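Local coordinates for protein aminoglycoside N(3)-acetyltransferase (Streptomyces griseus, PDB 7LAP) that probably transfers an acetyl group to the 3-amino group of aminoglycoside antibiotics, an Antibiotic_NAT family activity linked to drug resistance, at residues R135-S140 and Y207-E212; A195-P200 and F279-I284. One frame throughout, in Å; residues are numbered along the deposited sequence.

Along the chain the four segments alternate: 135-140, then 195-200, 207-212 and finally 279-284, so the two contacts cross in sequence. Contact 1 sets the loop between strands 132-133 and 141-145, at one side of the mixed sheet, against strand 204-213 of the separate two-stranded antiparallel hairpin. Contact 2 sets the end of helix 189-196 and the chain leaving it against helix 273-289, near the C-terminus. Their centres lie about 26 Å apart and their nearest atoms about 10 Å, without touching. Because helix 189-196 directly precedes strand 204-213, the start of the connection into the hairpin packs on helix 273-289, while the hairpin itself leans on the 135-140 loop.

Contact 1 (R135-S140 and Y207-E212); sequences RHPDVS and YEQPIE
Pro-137 presses its ring against Gln-209 and Ile-211, making the dense end of this contact. Its CB lies 3.1 Å from OE1 of Gln-209, and its CG packs 3.7 Å from CG2 of Ile-211. That methyl lies anti to the carbonyl carbon of its own residue, with CG1 taking the position between backbone N and carbonyl carbon (chi1 58°). Phe-107 and Phe-222 also touch the proline, extending the apolar packing beyond the two segments. The Gln-209 amide faces both neighbours, OE1 at Pro-137 and NE2 at Asp-138. NE2 donates a fairly straight 3.3 Å hydrogen bond to OD1 of Asp-138 (161° at the hydrogen), reaching that oxygen from above the carboxylate plane, 40° out of it. The strand concerned, 204-213, pairs antiparallel with 216-225 in a two-stranded hairpin, separate from the main mixed sheet, two of whose strands, 132-133 and 141-145, the loop connects; the contact thus lays a loop of the antibiotic N-acetyltransferase fold against the hairpin. At the Tyr-207 end the contact turns polar and takes in a water. The tyrosine OH comes tip to tip with His-136, lying in the ring plane 3.3 Å from CE1, and sits 3.2 Å from CB of Asp-138. The water lies between this hydroxyl and OD2 of Asp-138, hydrogen-bonded to both and 2.7 Å from OD2; OD2 is also hydrogen-bonded to Tyr-87, whose ring stacks on Tyr-207. The imidazole is held through both nitrogens: ND1 accepts from the backbone N of Asp-138 at 3.1 Å, tilted from the ring plane, and, weakly, from that of Val-139, while NE2 bonds to the carbonyl of Trp-157. CG2 of Val-139 and CD of Pro-137 lie over opposite faces of the ring, both offset toward its rim.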
# COMPACT_ATOMS: atom_id res chain seq x y z
N ARG B 135 -19.04 1.61 2.97
CA ARG B 135 -19.15 0.25 3.47
C ARG B 135 -19.20 -0.79 2.37
O ARG B 135 -19.19 -1.99 2.67
CB ARG B 135 -20.40 0.14 4.36
CG ARG B 135 -21.68 0.31 3.58
CD ARG B 135 -22.96 0.28 4.45
NE ARG B 135 -24.15 0.23 3.60
CZ ARG B 135 -25.39 -0.04 4.01
NH1 ARG B 135 -25.63 -0.30 5.30
NH2 ARG B 135 -26.38 -0.07 3.13
N HIS B 136 -19.23 -0.37 1.11
CA HIS B 136 -19.47 -1.35 0.05
C HIS B 136 -18.23 -2.21 -0.18
O HIS B 136 -17.13 -1.67 -0.29
CB HIS B 136 -19.85 -0.67 -1.26
CG HIS B 136 -20.65 -1.56 -2.15
ND1 HIS B 136 -20.07 -2.51 -2.96
CD2 HIS B 136 -21.98 -1.70 -2.29
CE1 HIS B 136 -21.02 -3.18 -3.58
NE2 HIS B 136 -22.19 -2.70 -3.20
N PRO B 137 -18.37 -3.54 -0.28
CA PRO B 137 -17.19 -4.41 -0.45
C PRO B 137 -16.62 -4.39 -1.84
O PRO B 137 -15.45 -4.76 -2.00
CB PRO B 137 -17.73 -5.82 -0.15
CG PRO B 137 -19.23 -5.72 -0.51
CD PRO B 137 -19.62 -4.32 -0.06
N ASP B 138 -17.40 -4.03 -2.84
CA ASP B 138 -16.88 -4.03 -4.19
C ASP B 138 -16.45 -2.65 -4.69
O ASP B 138 -15.44 -2.55 -5.40
CB ASP B 138 -17.91 -4.62 -5.15
CG ASP B 138 -17.30 -4.95 -6.47
OD1 ASP B 138 -16.32 -5.72 -6.49
OD2 ASP B 138 -17.78 -4.45 -7.49
N VAL B 139 -17.18 -1.58 -4.36
CA VAL B 139 -16.90 -0.28 -4.97
C VAL B 139 -16.88 0.81 -3.91
O VAL B 139 -17.36 1.93 -4.16
CB VAL B 139 -17.90 0.04 -6.09
CG1 VAL B 139 -17.66 -0.89 -7.30
CG2 VAL B 139 -19.37 -0.07 -5.58
N SER B 140 -16.29 0.52 -2.75
CA SER B 140 -16.20 1.50 -1.69
C SER B 140 -15.45 2.74 -2.17
O SER B 140 -14.59 2.68 -3.03
CB SER B 140 -15.49 0.93 -0.46
OG SER B 140 -14.16 0.52 -0.78
N TYR B 207 -23.03 -10.91 -7.95
CA TYR B 207 -21.89 -11.57 -7.33
C TYR B 207 -22.17 -11.65 -5.84
O TYR B 207 -23.11 -11.04 -5.33
CB TYR B 207 -20.57 -10.84 -7.64
CG TYR B 207 -20.62 -9.40 -7.23
CD1 TYR B 207 -21.10 -8.42 -8.09
CD2 TYR B 207 -20.22 -9.01 -5.94
CE1 TYR B 207 -21.18 -7.10 -7.69
CE2 TYR B 207 -20.29 -7.70 -5.54
CZ TYR B 207 -20.76 -6.75 -6.42
OH TYR B 207 -20.85 -5.46 -6.00
N GLU B 208 -21.36 -12.42 -5.14
CA GLU B 208 -21.48 -12.48 -3.69
C GLU B 208 -20.17 -12.05 -3.08
O GLU B 208 -19.11 -12.22 -3.67
CB GLU B 208 -21.85 -13.87 -3.23
CG GLU B 208 -23.02 -14.42 -4.00
CD GLU B 208 -23.19 -15.89 -3.78
OE1 GLU B 208 -23.35 -16.29 -2.61
OE2 GLU B 208 -23.14 -16.65 -4.77
N GLN B 209 -20.25 -11.47 -1.89
CA GLN B 209 -19.03 -11.05 -1.21
C GLN B 209 -19.32 -11.06 0.27
O GLN B 209 -20.46 -10.80 0.68
CB GLN B 209 -18.56 -9.67 -1.69
CG GLN B 209 -17.54 -9.76 -2.86
CD GLN B 209 -17.21 -8.41 -3.44
OE1 GLN B 209 -17.47 -7.39 -2.82
NE2 GLN B 209 -16.62 -8.40 -4.62
N PRO B 210 -18.33 -11.41 1.09
CA PRO B 210 -18.55 -11.46 2.54
C PRO B 210 -18.44 -10.06 3.14
O PRO B 210 -17.47 -9.33 2.90
CB PRO B 210 -17.44 -12.38 3.04
CG PRO B 210 -16.35 -12.20 2.03
CD PRO B 210 -17.00 -11.92 0.71
N ILE B 211 -19.45 -9.70 3.93
CA ILE B 211 -19.44 -8.48 4.72
C ILE B 211 -19.67 -8.84 6.20
O ILE B 211 -19.94 -9.98 6.56
CB ILE B 211 -20.48 -7.45 4.23
CG1 ILE B 211 -21.89 -8.03 4.26
CG2 ILE B 211 -20.15 -7.00 2.82
CD1 ILE B 211 -22.99 -7.00 4.53
N GLU B 212 -19.51 -7.83 7.03
CA GLU B 212 -19.63 -7.94 8.48
C GLU B 212 -20.78 -7.04 8.91
O GLU B 212 -20.70 -5.81 8.77
CB GLU B 212 -18.31 -7.54 9.13
CG GLU B 212 -18.41 -7.25 10.60
CD GLU B 212 -17.12 -7.56 11.32
OE1 GLU B 212 -16.40 -8.48 10.87
OE2 GLU B 212 -16.84 -6.89 12.34
O HOH W 1 -20.36 -3.50 -7.55

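Contact 2 (A195-P200 and F279-I284); sequences ALAQAP and FGVRWI
Ala-197 turns its CB toward helix 273-289 and meets the beta-branch of Ile-284, with CG2 at 3.7 Å and CB at 4.0 Å. In this antibiotic N-acetyltransferase fold the C-terminal end of helix 189-196 and the chain after it pack on helix 273-289: helix 189-196 stops just before Ala-197, the first residue to leave helical backbone angles (psi 139°), and the extended chain then runs past helix 273-289 on its way to the hairpin strand 204-213. The backbones come close here, the CA atoms of Ala-197 and Val-281 lying 5.1 Å apart, a spacing compatible with the small alanine side chain. Val-281, one turn before Ile-284, offers CG1 to CB of Leu-196 at 3.9 Å; the same methyl reaches CB of Ala-197 more loosely, at 4.5 Å. On Ile-284 it is the CG2 branch, anti to the backbone N, that makes the alanine contact, whereas CG1 lies beside that N (chi1 -66°). Ala-193 and Glu-194 of helix 189-196 widen the interface, touching Val-281 and Ile-284 respectively, while Phe-232 touches both Ile-284 and Ala-199. Polar links flank this apolar patch: the backbone N of Gln-198 bonds to Glu-285 and its carbonyl to Asn-289, both on helix 273-289, so the departing chain is tied to the helix as well as packed on it. Farther along, the approach is slacker, and CB of Ala-199 comes 4.5 Å from the carbonyl O of Ile-284.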
# COMPACT_ATOMS: atom_id res chain seq x y z
N ALA B 195 -25.33 4.01 -14.72
CA ALA B 195 -26.44 3.56 -13.88
C ALA B 195 -27.73 4.32 -14.18
O ALA B 195 -28.81 3.74 -14.11
CB ALA B 195 -26.07 3.70 -12.40
N LEU B 196 -27.63 5.60 -14.54
CA LEU B 196 -28.81 6.41 -14.87
C LEU B 196 -29.27 6.25 -16.32
O LEU B 196 -30.45 6.50 -16.61
CB LEU B 196 -28.53 7.90 -14.64
CG LEU B 196 -28.11 8.36 -13.25
CD1 LEU B 196 -27.78 9.86 -13.27
CD2 LEU B 196 -29.20 8.05 -12.23
N ALA B 197 -28.37 5.87 -17.23
CA ALA B 197 -28.68 5.94 -18.65
C ALA B 197 -29.68 4.86 -19.05
O ALA B 197 -29.59 3.71 -18.61
CB ALA B 197 -27.41 5.80 -19.49
N GLN B 198 -30.63 5.25 -19.90
CA GLN B 198 -31.66 4.35 -20.39
C GLN B 198 -31.42 4.06 -21.87
O GLN B 198 -31.52 4.96 -22.70
CB GLN B 198 -33.06 4.93 -20.17
CG GLN B 198 -33.51 4.89 -18.70
CD GLN B 198 -33.13 3.58 -18.00
OE1 GLN B 198 -32.52 3.59 -16.93
NE2 GLN B 198 -33.49 2.46 -18.62
N ALA B 199 -31.12 2.81 -22.18
CA ALA B 199 -30.84 2.38 -23.54
C ALA B 199 -30.89 0.87 -23.57
O ALA B 199 -30.62 0.23 -22.55
CB ALA B 199 -29.47 2.89 -24.02
N PRO B 200 -31.24 0.26 -24.71
CA PRO B 200 -31.34 -1.20 -24.75
C PRO B 200 -29.98 -1.86 -24.62
O PRO B 200 -28.94 -1.30 -24.99
CB PRO B 200 -31.95 -1.46 -26.14
CG PRO B 200 -31.47 -0.31 -26.97
CD PRO B 200 -31.47 0.87 -26.03
N PHE B 279 -23.74 15.22 -19.28
CA PHE B 279 -23.21 14.96 -20.61
C PHE B 279 -23.09 13.47 -20.87
O PHE B 279 -23.39 12.99 -21.97
CB PHE B 279 -21.85 15.65 -20.77
CG PHE B 279 -21.27 15.52 -22.16
CD1 PHE B 279 -20.53 14.39 -22.52
CD2 PHE B 279 -21.45 16.54 -23.10
CE1 PHE B 279 -19.99 14.28 -23.80
CE2 PHE B 279 -20.91 16.43 -24.38
CZ PHE B 279 -20.18 15.30 -24.74
N GLY B 280 -22.63 12.71 -19.87
CA GLY B 280 -22.36 11.31 -20.09
C GLY B 280 -23.63 10.52 -20.36
O GLY B 280 -23.67 9.68 -21.27
N VAL B 281 -24.69 10.81 -19.61
CA VAL B 281 -25.92 10.05 -19.83
C VAL B 281 -26.51 10.40 -21.18
O VAL B 281 -26.99 9.52 -21.90
CB VAL B 281 -26.90 10.30 -18.67
CG1 VAL B 281 -26.40 9.64 -17.42
CG2 VAL B 281 -27.04 11.76 -18.43
N ARG B 282 -26.45 11.68 -21.57
CA ARG B 282 -26.95 12.06 -22.88
C ARG B 282 -26.11 11.44 -23.99
O ARG B 282 -26.63 11.03 -25.03
CB ARG B 282 -26.98 13.58 -23.01
CG ARG B 282 -27.38 14.06 -24.40
CD ARG B 282 -27.86 15.50 -24.36
NE ARG B 282 -26.90 16.29 -23.61
CZ ARG B 282 -25.77 16.78 -24.13
NH1 ARG B 282 -25.49 16.60 -25.41
NH2 ARG B 282 -24.94 17.48 -23.36
N TRP B 283 -24.80 11.33 -23.77
CA TRP B 283 -23.96 10.65 -24.75
C TRP B 283 -24.40 9.20 -24.92
O TRP B 283 -24.57 8.72 -26.04
CB TRP B 283 -22.50 10.72 -24.30
CG TRP B 283 -21.53 10.26 -25.36
CD1 TRP B 283 -20.86 11.04 -26.26
CD2 TRP B 283 -21.14 8.91 -25.62
NE1 TRP B 283 -20.08 10.25 -27.06
CE2 TRP B 283 -20.23 8.94 -26.69
CE3 TRP B 283 -21.48 7.68 -25.04
CZ2 TRP B 283 -19.65 7.78 -27.20
CZ3 TRP B 283 -20.90 6.53 -25.55
CH2 TRP B 283 -20.00 6.59 -26.62
N ILE B 284 -24.60 8.49 -23.81
CA ILE B 284 -24.94 7.08 -23.88
C ILE B 284 -26.31 6.88 -24.50
O ILE B 284 -26.51 5.97 -25.32
CB ILE B 284 -24.86 6.45 -22.48
CG1 ILE B 284 -23.41 6.46 -21.98
CG2 ILE B 284 -25.44 5.04 -22.50
CD1 ILE B 284 -23.27 6.01 -20.54